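Long-range contact in MATE family efflux transporter (Vibrio cholerae, PDB 6IDP), which probably exports drugs and other compounds across the bacterial membrane, driven by a proton gradient, as a multidrug transporter of the MATE family: residues His132-Thr143 with Ile189-Phe200. Residues are numbered along the deposited sequence; the frame is centred on the assembly and turned at random.
Sequences HYWLWWLASAWT and IDGAAIATIIAF. With OLC ((2R)-2,3-dihydroxypropyl (9Z)-octadec-9-enoate), chain R; OLC ((2R)-2,3-dihydroxypropyl (9Z)-octadec-9-enoate), chain O; OLC ((2R)-2,3-dihydroxypropyl (9Z)-octadec-9-enoate), chain B.
Ala-193 and Ile-197 meet Trp-136 and Ser-140 in a knobs-into-holes contact between two nearly parallel transmembrane helices of the MATE fold, whose local axes cross at 21° and approach to 8.3 Å. The Ala-193 methyl fills a hole made by Tyr-133, Trp-136, Trp-137 and Ser-140. One turn on, Ile-197 lays CG1 against Ser-140 CB at 3.6 Å, while its CD1 reaches Ala-139 CB at 3.8 Å. In return, Trp-136 is the knob among Asp-190, Ala-193, Ile-194 and Ile-197; Ile-194 CG1 lies over one face of its indole, 3.4 Å from CE3. Farther along, Thr-143 CG2 meets Phe-200 CB, and acyl chains of two bound monooleins touch the Phe-200 ring. Toward the start of helix 189-213, Ile-189 CG1 makes a CH-pi contact 3.6 Å from the Tyr-133 ring centroid, with Trp-137 CB on the opposite face. The Asp-190 carboxylate is nearly coplanar with this ring, OD1 at its edge. At the polar edge, His-132 swings its imidazole between backbone N and carbonyl carbon (chi1 57°), where ND1 donates to the syn lone pair of Asp-190 OD2 at 2.8 Å and, weakly, to OD1 at 3.2 Å.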
ATOM      1  N   HIS A 132     -21.364  14.578  10.758  1.00 62.44           N
ATOM      2  CA  HIS A 132     -20.430  15.690  10.648  1.00 63.97           C
ATOM      3  C   HIS A 132     -18.983  15.222  10.477  1.00 64.00           C
ATOM      4  O   HIS A 132     -18.170  15.924   9.872  1.00 63.36           O
ATOM      5  CB  HIS A 132     -20.551  16.613  11.866  1.00 62.87           C
ATOM      6  CG  HIS A 132     -20.333  15.924  13.177  1.00 62.66           C
ATOM      7  ND1 HIS A 132     -19.084  15.768  13.735  1.00 62.69           N
ATOM      8  CD2 HIS A 132     -21.207  15.357  14.042  1.00 66.09           C
ATOM      9  CE1 HIS A 132     -19.196  15.130  14.888  1.00 69.18           C
ATOM     10  NE2 HIS A 132     -20.474  14.870  15.097  1.00 60.77           N
ATOM     11  N   TYR A 133     -18.658  14.039  10.990  1.00 63.51           N
ATOM     12  CA  TYR A 133     -17.286  13.545  10.898  1.00 59.45           C
ATOM     13  C   TYR A 133     -16.883  13.218   9.462  1.00 50.52           C
ATOM     14  O   TYR A 133     -15.771  13.535   9.046  1.00 53.29           O
ATOM     15  CB  TYR A 133     -17.081  12.313  11.785  1.00 62.24           C
ATOM     16  CG  TYR A 133     -15.688  11.731  11.677  1.00 61.43           C
ATOM     17  CD1 TYR A 133     -14.567  12.531  11.859  1.00 56.53           C
ATOM     18  CD2 TYR A 133     -15.492  10.386  11.390  1.00 61.28           C
ATOM     19  CE1 TYR A 133     -13.290  12.011  11.757  1.00 50.45           C
ATOM     20  CE2 TYR A 133     -14.215   9.855  11.289  1.00 54.36           C
ATOM     21  CZ  TYR A 133     -13.121  10.673  11.475  1.00 51.42           C
ATOM     22  OH  TYR A 133     -11.850  10.155  11.375  1.00 52.75           O
ATOM     23  N   TRP A 134     -17.782  12.594   8.706  1.00 48.07           N
ATOM     24  CA  TRP A 134     -17.459  12.192   7.338  1.00 46.41           C
ATOM     25  C   TRP A 134     -17.307  13.386   6.403  1.00 47.71           C
ATOM     26  O   TRP A 134     -16.629  13.291   5.384  1.00 48.83           O
ATOM     27  CB  TRP A 134     -18.518  11.232   6.786  1.00 53.08           C
ATOM     28  CG  TRP A 134     -18.302   9.809   7.204  1.00 55.38           C
ATOM     29  CD1 TRP A 134     -17.548   9.371   8.252  1.00 54.93           C
ATOM     30  CD2 TRP A 134     -18.834   8.635   6.575  1.00 56.85           C
ATOM     31  NE1 TRP A 134     -17.584   7.999   8.320  1.00 59.69           N
ATOM     32  CE2 TRP A 134     -18.367   7.523   7.302  1.00 57.28           C
ATOM     33  CE3 TRP A 134     -19.664   8.416   5.470  1.00 56.57           C
ATOM     34  CZ2 TRP A 134     -18.700   6.214   6.962  1.00 55.86           C
ATOM     35  CZ3 TRP A 134     -19.993   7.114   5.134  1.00 56.43           C
ATOM     36  CH2 TRP A 134     -19.512   6.031   5.878  1.00 57.46           C
ATOM     37  N   LEU A 135     -17.938  14.504   6.746  1.00 49.75           N
ATOM     38  CA  LEU A 135     -17.746  15.735   5.990  1.00 48.45           C
ATOM     39  C   LEU A 135     -16.272  16.121   5.999  1.00 51.60           C
ATOM     40  O   LEU A 135     -15.650  16.279   4.945  1.00 45.27           O
ATOM     41  CB  LEU A 135     -18.600  16.868   6.563  1.00 47.56           C
ATOM     42  CG  LEU A 135     -20.102  16.735   6.312  1.00 50.61           C
ATOM     43  CD1 LEU A 135     -20.871  17.855   6.994  1.00 52.53           C
ATOM     44  CD2 LEU A 135     -20.381  16.718   4.817  1.00 51.82           C
ATOM     45  N   TRP A 136     -15.716  16.253   7.199  1.00 40.83           N
ATOM     46  CA  TRP A 136     -14.304  16.577   7.351  1.00 41.64           C
ATOM     47  C   TRP A 136     -13.410  15.443   6.864  1.00 43.43           C
ATOM     48  O   TRP A 136     -12.384  15.683   6.224  1.00 43.64           O
ATOM     49  CB  TRP A 136     -13.984  16.898   8.810  1.00 49.02           C
ATOM     50  CG  TRP A 136     -14.694  18.107   9.337  1.00 52.96           C
ATOM     51  CD1 TRP A 136     -15.792  18.124  10.147  1.00 52.39           C
ATOM     52  CD2 TRP A 136     -14.352  19.477   9.095  1.00 48.52           C
ATOM     53  NE1 TRP A 136     -16.155  19.420  10.423  1.00 53.37           N
ATOM     54  CE2 TRP A 136     -15.287  20.270   9.789  1.00 51.96           C
ATOM     55  CE3 TRP A 136     -13.348  20.111   8.356  1.00 50.30           C
ATOM     56  CZ2 TRP A 136     -15.247  21.661   9.767  1.00 54.38           C
ATOM     57  CZ3 TRP A 136     -13.309  21.493   8.339  1.00 49.69           C
ATOM     58  CH2 TRP A 136     -14.252  22.253   9.038  1.00 52.43           C
ATOM     59  N   TRP A 137     -13.797  14.207   7.165  1.00 45.11           N
ATOM     60  CA  TRP A 137     -12.935  13.071   6.863  1.00 46.03           C
ATOM     61  C   TRP A 137     -12.842  12.776   5.368  1.00 36.92           C
ATOM     62  O   TRP A 137     -11.760  12.487   4.864  1.00 35.36           O
ATOM     63  CB  TRP A 137     -13.398  11.813   7.605  1.00 46.87           C
ATOM     64  CG  TRP A 137     -12.458  10.686   7.356  1.00 52.69           C
ATOM     65  CD1 TRP A 137     -11.320  10.402   8.049  1.00 55.71           C
ATOM     66  CD2 TRP A 137     -12.543   9.718   6.305  1.00 56.51           C
ATOM     67  NE1 TRP A 137     -10.700   9.305   7.506  1.00 59.66           N
ATOM     68  CE2 TRP A 137     -11.430   8.867   6.433  1.00 56.09           C
ATOM     69  CE3 TRP A 137     -13.457   9.484   5.274  1.00 62.13           C
ATOM     70  CZ2 TRP A 137     -11.207   7.798   5.571  1.00 57.46           C
ATOM     71  CZ3 TRP A 137     -13.233   8.424   4.419  1.00 64.92           C
ATOM     72  CH2 TRP A 137     -12.118   7.593   4.573  1.00 60.53           C
ATOM     73  N   LEU A 138     -13.968  12.829   4.666  1.00 39.69           N
ATOM     74  CA  LEU A 138     -13.957  12.618   3.219  1.00 40.39           C
ATOM     75  C   LEU A 138     -13.153  13.715   2.529  1.00 41.93           C
ATOM     76  O   LEU A 138     -12.498  13.473   1.513  1.00 43.58           O
ATOM     77  CB  LEU A 138     -15.381  12.567   2.657  1.00 41.04           C
ATOM     78  CG  LEU A 138     -16.117  11.237   2.844  1.00 46.98           C
ATOM     79  CD1 LEU A 138     -17.592  11.372   2.499  1.00 40.81           C
ATOM     80  CD2 LEU A 138     -15.463  10.154   1.996  1.00 42.01           C
ATOM     81  N   ALA A 139     -13.198  14.917   3.096  1.00 37.94           N
ATOM     82  CA  ALA A 139     -12.411  16.035   2.588  1.00 33.47           C
ATOM     83  C   ALA A 139     -10.918  15.762   2.754  1.00 33.03           C
ATOM     84  O   ALA A 139     -10.112  16.120   1.898  1.00 37.43           O
ATOM     85  CB  ALA A 139     -12.797  17.319   3.301  1.00 32.99           C
ATOM     86  N   SER A 140     -10.561  15.128   3.867  1.00 38.79           N
ATOM     87  CA  SER A 140      -9.179  14.747   4.131  1.00 38.95           C
ATOM     88  C   SER A 140      -8.755  13.602   3.221  1.00 34.54           C
ATOM     89  O   SER A 140      -7.593  13.509   2.828  1.00 34.19           O
ATOM     90  CB  SER A 140      -8.997  14.345   5.599  1.00 35.11           C
ATOM     91  OG  SER A 140      -9.657  13.124   5.873  1.00 35.91           O
ATOM     92  N   ALA A 141      -9.701  12.729   2.893  1.00 33.92           N
ATOM     93  CA  ALA A 141      -9.421  11.612   1.999  1.00 34.49           C
ATOM     94  C   ALA A 141      -9.136  12.116   0.587  1.00 33.35           C
ATOM     95  O   ALA A 141      -8.249  11.602  -0.097  1.00 28.65           O
ATOM     96  CB  ALA A 141     -10.582  10.629   1.994  1.00 35.78           C
ATOM     97  N   TRP A 142      -9.888  13.125   0.155  1.00 33.68           N
ATOM     98  CA  TRP A 142      -9.699  13.697  -1.171  1.00 31.98           C
ATOM     99  C   TRP A 142      -8.353  14.402  -1.264  1.00 31.65           C
ATOM    100  O   TRP A 142      -7.617  14.231  -2.234  1.00 33.84           O
ATOM    101  CB  TRP A 142     -10.829  14.673  -1.515  1.00 29.45           C
ATOM    102  CG  TRP A 142     -10.740  15.210  -2.918  1.00 33.84           C
ATOM    103  CD1 TRP A 142     -11.323  14.684  -4.035  1.00 36.58           C
ATOM    104  CD2 TRP A 142     -10.018  16.370  -3.351  1.00 32.54           C
ATOM    105  NE1 TRP A 142     -11.012  15.445  -5.135  1.00 34.16           N
ATOM    106  CE2 TRP A 142     -10.211  16.485  -4.743  1.00 34.25           C
ATOM    107  CE3 TRP A 142      -9.228  17.321  -2.698  1.00 32.61           C
ATOM    108  CZ2 TRP A 142      -9.643  17.518  -5.493  1.00 32.21           C
ATOM    109  CZ3 TRP A 142      -8.665  18.344  -3.445  1.00 37.08           C
ATOM    110  CH2 TRP A 142      -8.875  18.433  -4.826  1.00 36.26           C
ATOM    111  N   THR A 143      -8.045  15.199  -0.246  1.00 30.44           N
ATOM    112  CA  THR A 143      -6.786  15.930  -0.193  1.00 32.01           C
ATOM    113  C   THR A 143      -5.597  14.964  -0.168  1.00 31.66           C
ATOM    114  O   THR A 143      -4.582  15.203  -0.820  1.00 34.87           O
ATOM    115  CB  THR A 143      -6.735  16.857   1.040  1.00 31.58           C
ATOM    116  OG1 THR A 143      -7.905  17.682   1.061  1.00 37.63           O
ATOM    117  CG2 THR A 143      -5.505  17.744   1.003  1.00 32.98           C
ATOM    118  N   ILE A 189     -13.061  14.314  17.325  1.00 71.23           N
ATOM    119  CA  ILE A 189     -12.993  13.408  16.189  1.00 67.16           C
ATOM    120  C   ILE A 189     -12.843  14.198  14.883  1.00 61.79           C
ATOM    121  O   ILE A 189     -12.125  13.777  13.977  1.00 62.59           O
ATOM    122  CB  ILE A 189     -14.240  12.479  16.146  1.00 73.18           C
ATOM    123  CG1 ILE A 189     -14.041  11.334  15.151  1.00 70.56           C
ATOM    124  CG2 ILE A 189     -15.526  13.265  15.879  1.00 77.69           C
ATOM    125  CD1 ILE A 189     -12.947  10.368  15.549  1.00 77.56           C
ATOM    126  N   ASP A 190     -13.489  15.359  14.800  1.00 62.92           N
ATOM    127  CA  ASP A 190     -13.373  16.202  13.616  1.00 61.06           C
ATOM    128  C   ASP A 190     -11.985  16.830  13.536  1.00 54.69           C
ATOM    129  O   ASP A 190     -11.451  17.032  12.448  1.00 49.45           O
ATOM    130  CB  ASP A 190     -14.447  17.295  13.615  1.00 60.58           C
ATOM    131  CG  ASP A 190     -15.849  16.737  13.452  1.00 63.42           C
ATOM    132  OD1 ASP A 190     -15.980  15.543  13.114  1.00 65.47           O
ATOM    133  OD2 ASP A 190     -16.820  17.497  13.652  1.00 65.18           O
ATOM    134  N   GLY A 191     -11.407  17.125  14.696  1.00 52.41           N
ATOM    135  CA  GLY A 191     -10.101  17.755  14.771  1.00 50.53           C
ATOM    136  C   GLY A 191      -8.989  16.963  14.109  1.00 52.96           C
ATOM    137  O   GLY A 191      -8.078  17.540  13.517  1.00 55.12           O
ATOM    138  N   ALA A 192      -9.064  15.638  14.209  1.00 51.78           N
ATOM    139  CA  ALA A 192      -8.066  14.768  13.601  1.00 48.80           C
ATOM    140  C   ALA A 192      -8.104  14.878  12.079  1.00 46.96           C
ATOM    141  O   ALA A 192      -7.061  14.914  11.424  1.00 47.68           O
ATOM    142  CB  ALA A 192      -8.284  13.329  14.031  1.00 48.39           C
ATOM    143  N   ALA A 193      -9.311  14.930  11.526  1.00 42.12           N
ATOM    144  CA  ALA A 193      -9.494  15.047  10.087  1.00 42.01           C
ATOM    145  C   ALA A 193      -9.046  16.419   9.593  1.00 41.51           C
ATOM    146  O   ALA A 193      -8.439  16.537   8.526  1.00 42.30           O
ATOM    147  CB  ALA A 193     -10.945  14.796   9.718  1.00 44.50           C
ATOM    148  N   ILE A 194      -9.352  17.451  10.375  1.00 40.48           N
ATOM    149  CA  ILE A 194      -8.948  18.814  10.051  1.00 42.11           C
ATOM    150  C   ILE A 194      -7.427  18.951  10.066  1.00 44.53           C
ATOM    151  O   ILE A 194      -6.845  19.598   9.194  1.00 42.81           O
ATOM    152  CB  ILE A 194      -9.572  19.825  11.029  1.00 42.88           C
ATOM    153  CG1 ILE A 194     -11.095  19.792  10.915  1.00 46.53           C
ATOM    154  CG2 ILE A 194      -9.045  21.229  10.771  1.00 45.49           C
ATOM    155  CD1 ILE A 194     -11.808  20.548  12.007  1.00 54.81           C
ATOM    156  N   ALA A 195      -6.787  18.328  11.051  1.00 45.16           N
ATOM    157  CA  ALA A 195      -5.330  18.316  11.125  1.00 48.09           C
ATOM    158  C   ALA A 195      -4.731  17.636   9.894  1.00 43.61           C
ATOM    159  O   ALA A 195      -3.682  18.043   9.395  1.00 44.24           O
ATOM    160  CB  ALA A 195      -4.867  17.622  12.398  1.00 40.97           C
ATOM    161  N   THR A 196      -5.411  16.603   9.406  1.00 40.30           N
ATOM    162  CA  THR A 196      -4.969  15.883   8.219  1.00 35.63           C
ATOM    163  C   THR A 196      -5.132  16.729   6.953  1.00 32.77           C
ATOM    164  O   THR A 196      -4.254  16.734   6.087  1.00 34.80           O
ATOM    165  CB  THR A 196      -5.741  14.558   8.055  1.00 40.23           C
ATOM    166  OG1 THR A 196      -5.536  13.737   9.212  1.00 49.22           O
ATOM    167  CG2 THR A 196      -5.266  13.805   6.818  1.00 34.21           C
ATOM    168  N   ILE A 197      -6.250  17.444   6.847  1.00 32.44           N
ATOM    169  CA  ILE A 197      -6.495  18.305   5.692  1.00 31.06           C
ATOM    170  C   ILE A 197      -5.405  19.369   5.571  1.00 30.62           C
ATOM    171  O   ILE A 197      -4.877  19.605   4.486  1.00 33.58           O
ATOM    172  CB  ILE A 197      -7.874  19.001   5.768  1.00 31.73           C
ATOM    173  CG1 ILE A 197      -9.001  17.969   5.748  1.00 36.16           C
ATOM    174  CG2 ILE A 197      -8.045  19.983   4.614  1.00 35.16           C
ATOM    175  CD1 ILE A 197     -10.382  18.552   6.006  1.00 38.79           C
ATOM    176  N   ILE A 198      -5.061  20.000   6.688  1.00 31.78           N
ATOM    177  CA  ILE A 198      -4.056  21.054   6.679  1.00 35.47           C
ATOM    178  C   ILE A 198      -2.676  20.496   6.339  1.00 35.61           C
ATOM    179  O   ILE A 198      -1.969  21.050   5.498  1.00 35.56           O
ATOM    180  CB  ILE A 198      -4.000  21.787   8.030  1.00 36.43           C
ATOM    181  CG1 ILE A 198      -5.371  22.385   8.351  1.00 38.38           C
ATOM    182  CG2 ILE A 198      -2.938  22.876   8.006  1.00 33.81           C
ATOM    183  CD1 ILE A 198      -5.417  23.146   9.652  1.00 36.61           C
ATOM    184  N   ALA A 199      -2.310  19.391   6.984  1.00 31.65           N
ATOM    185  CA  ALA A 199      -1.032  18.729   6.734  1.00 31.20           C
ATOM    186  C   ALA A 199      -0.869  18.341   5.264  1.00 34.32           C
ATOM    187  O   ALA A 199       0.106  18.724   4.619  1.00 37.62           O
ATOM    188  CB  ALA A 199      -0.896  17.501   7.619  1.00 32.45           C
ATOM    189  N   PHE A 200      -1.826  17.579   4.741  1.00 30.38           N
ATOM    190  CA  PHE A 200      -1.802  17.173   3.341  1.00 29.01           C
ATOM    191  C   PHE A 200      -1.953  18.374   2.414  1.00 33.96           C
ATOM    192  O   PHE A 200      -1.462  18.362   1.284  1.00 37.80           O
ATOM    193  CB  PHE A 200      -2.907  16.156   3.055  1.00 28.17           C
ATOM    194  CG  PHE A 200      -2.608  14.775   3.562  1.00 33.48           C
ATOM    195  CD1 PHE A 200      -1.316  14.404   3.900  1.00 44.58           C
ATOM    196  CD2 PHE A 200      -3.622  13.843   3.693  1.00 36.40           C
ATOM    197  CE1 PHE A 200      -1.047  13.126   4.365  1.00 46.64           C
ATOM    198  CE2 PHE A 200      -3.358  12.564   4.150  1.00 39.49           C
ATOM    199  CZ  PHE A 200      -2.070  12.207   4.485  1.00 38.55           C
TER
HETATM  200  C18 OLC R 517     -13.471  17.872  -2.791  1.00 40.61           C
HETATM  201  C10 OLC R 517     -20.718  16.288  -0.285  1.00 68.38           C
HETATM  202  C9  OLC R 517     -21.989  16.745  -0.341  1.00 69.48           C
HETATM  203  C17 OLC R 517     -13.762  17.323  -1.410  1.00 44.17           C
HETATM  204  C11 OLC R 517     -20.007  16.125   1.041  1.00 65.35           C
HETATM  205  C8  OLC R 517     -22.745  17.105   0.921  1.00 68.61           C
HETATM  206  C16 OLC R 517     -14.953  16.392  -1.477  1.00 50.44           C
HETATM  207  C12 OLC R 517     -19.000  14.997   0.943  1.00 62.24           C
HETATM  208  C7  OLC R 517     -24.154  17.526   0.564  1.00 68.87           C
HETATM  209  C15 OLC R 517     -15.518  16.163  -0.090  1.00 49.82           C
HETATM  210  C13 OLC R 517     -17.597  15.540   1.120  1.00 59.82           C
HETATM  211  C6  OLC R 517     -25.055  17.342   1.766  1.00 71.67           C
HETATM  212  C14 OLC R 517     -16.874  15.499  -0.208  1.00 51.93           C
HETATM  213  C5  OLC R 517     -26.387  16.776   1.323  1.00 71.65           C
HETATM  214  C18 OLC O 514      -1.258  11.523   7.722  1.00 56.88           C
HETATM  215  C17 OLC O 514      -1.824  10.119   7.757  1.00 62.52           C
HETATM  216  C16 OLC O 514      -3.128  10.057   6.994  1.00 61.70           C
HETATM  217  C15 OLC O 514      -3.306   8.666   6.427  1.00 63.70           C
HETATM  218  C14 OLC O 514      -4.280   8.706   5.270  1.00 61.64           C
HETATM  219  C18 OLC B 501       0.681  11.371   1.836  1.00 54.74           C
HETATM  220  C10 OLC B 501      -0.414   4.448   1.158  1.00 69.11           C
HETATM  221  C9  OLC B 501       0.489   3.584   0.650  1.00 67.69           C
HETATM  222  C17 OLC B 501      -0.136  10.426   0.983  1.00 57.25           C
HETATM  223  C11 OLC B 501      -1.451   5.087   0.262  1.00 69.06           C
HETATM  224  C8  OLC B 501       0.475   3.244  -0.824  1.00 66.55           C
HETATM  225  C16 OLC B 501      -1.600  10.553   1.345  1.00 62.56           C
HETATM  226  C12 OLC B 501      -2.209   6.150   1.030  1.00 71.69           C
HETATM  227  C15 OLC B 501      -2.303   9.225   1.147  1.00 65.63           C
HETATM  228  C13 OLC B 501      -1.229   7.067   1.728  1.00 73.65           C
HETATM  229  C14 OLC B 501      -1.953   8.280   2.275  1.00 71.61           C